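Local coordinates for putative nisin-resistance protein (Streptococcus agalactiae 515, PDB 4Y68) that probably acts as a membrane-linked lipoprotein peptidase of family S41 that recognises the lantibiotic nisin and confers resistance to it, at residues I206-K209 against T210-T213. Residues are numbered along the deposited sequence; the frame is centred on the assembly and turned at random.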
loop_
_atom_site.group_PDB
_atom_site.type_symbol
_atom_site.label_atom_id
_atom_site.label_comp_id
_atom_site.label_asym_id
_atom_site.label_seq_id
_atom_site.Cartn_x
_atom_site.Cartn_y
_atom_site.Cartn_z
ATOM N N ILE A 206 13.213 -6.214 14.040
ATOM C CA ILE A 206 12.921 -5.025 14.825
ATOM C C ILE A 206 12.117 -5.448 16.049
ATOM O O ILE A 206 11.239 -6.299 15.955
ATOM C CB ILE A 206 12.132 -3.988 14.017
ATOM C CG1 ILE A 206 12.989 -3.407 12.895
ATOM C CG2 ILE A 206 11.623 -2.879 14.928
ATOM C CD1 ILE A 206 12.322 -2.263 12.164
ATOM N N SER A 207 12.418 -4.859 17.198
ATOM C CA SER A 207 11.832 -5.322 18.443
ATOM C C SER A 207 10.579 -4.569 18.810
ATOM O O SER A 207 10.532 -3.326 18.768
ATOM C CB SER A 207 12.829 -5.200 19.597
ATOM O OG SER A 207 12.161 -5.432 20.831
ATOM N N ARG A 208 9.578 -5.321 19.233
ATOM C CA ARG A 208 8.311 -4.713 19.609
ATOM C C ARG A 208 8.489 -3.739 20.780
ATOM O O ARG A 208 7.651 -2.874 21.009
ATOM C CB ARG A 208 7.295 -5.814 19.908
ATOM C CG ARG A 208 7.184 -6.784 18.739
ATOM C CD ARG A 208 5.839 -7.517 18.637
ATOM N NE ARG A 208 5.709 -8.186 17.333
ATOM C CZ ARG A 208 5.003 -7.694 16.316
ATOM N NH1 ARG A 208 4.352 -6.544 16.462
ATOM N NH2 ARG A 208 4.943 -8.344 15.155
ATOM N N LYS A 209 9.615 -3.826 21.484
ATOM C CA LYS A 209 9.849 -2.909 22.597
ATOM C C LYS A 209 10.159 -1.499 22.110
ATOM O O LYS A 209 10.152 -0.550 22.912
ATOM C CB LYS A 209 10.983 -3.416 23.501
ATOM C CG LYS A 209 10.608 -4.647 24.353
ATOM C CD LYS A 209 9.574 -4.293 25.435
ATOM C CE LYS A 209 8.966 -5.531 26.108
ATOM N NZ LYS A 209 9.909 -6.265 27.013
ATOM N N THR A 210 10.410 -1.344 20.808
ATOM C CA THR A 210 10.707 -0.014 20.281
ATOM C C THR A 210 9.468 0.691 19.741
ATOM O O THR A 210 9.493 1.904 19.505
ATOM C CB THR A 210 11.775 -0.062 19.177
ATOM O OG1 THR A 210 11.290 -0.795 18.050
ATOM C CG2 THR A 210 13.045 -0.735 19.691
ATOM N N ILE A 211 8.378 -0.055 19.577
ATOM C CA ILE A 211 7.124 0.515 19.079
ATOM C C ILE A 211 6.643 1.680 19.914
ATOM O O ILE A 211 6.506 1.555 21.130
ATOM C CB ILE A 211 5.989 -0.514 19.058
ATOM C CG1 ILE A 211 6.340 -1.688 18.151
ATOM C CG2 ILE A 211 4.696 0.162 18.650
ATOM C CD1 ILE A 211 5.378 -2.878 18.247
ATOM N N ASN A 212 6.389 2.813 19.259
ATOM C CA ASN A 212 5.783 3.984 19.902
ATOM C C ASN A 212 6.663 4.631 20.987
ATOM O O ASN A 212 6.158 5.226 21.937
ATOM C CB ASN A 212 4.435 3.590 20.499
ATOM C CG ASN A 212 3.581 4.780 20.846
ATOM O OD1 ASN A 212 3.760 5.880 20.310
ATOM N ND2 ASN A 212 2.643 4.571 21.768
ATOM N N THR A 213 7.980 4.535 20.839
ATOM C CA THR A 213 8.870 5.104 21.853
ATOM C C THR A 213 9.385 6.508 21.542
ATOM O O THR A 213 10.059 7.112 22.369
ATOM C CB THR A 213 10.072 4.192 22.113
ATOM O OG1 THR A 213 10.772 3.947 20.891
ATOM C CG2 THR A 213 9.596 2.842 22.698
#
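Thr210 grips the carbonyl oxygen of Ser207 twice, three residues back along the chain. Its backbone N donates to Ser207 O at 2.8 Å, from above the carbonyl plane, and closes a four-residue turn. Its hydroxyl OG1 donates to the same Ser207 O at 2.7 Å, within that plane. The two donors thus come from different directions. Thr210 OG1 can fold back this way because it stands between its own backbone N and carbonyl carbon (chi1 64°). Ile211 N bonds to Arg208 O at 3.2 Å and closes the next, overlapping turn. Ser207 OG accepts from Lys209 N at 3.1 Å, which makes an ST turn. A type II beta turn runs from Thr210 to Thr213, where Thr213 OG1 donates to Thr210 O at 2.8 Å, alongside a weak bond from Thr213 N to that oxygen.

Van der Waals contacts are few. Ile211 CD1 lies 3.9 Å from Arg208 CB. Ile206 CG2 approaches Thr210 OG1, the side chains crossing at about a right angle.

Arg208 pairs with Glu202 and bonds the carbonyls of Met196 and Ile199. These overlapping turns lie in the loop between strands 191-195 and 218-222, where Ile206, Thr210 and Thr213 pack on helix 131-147.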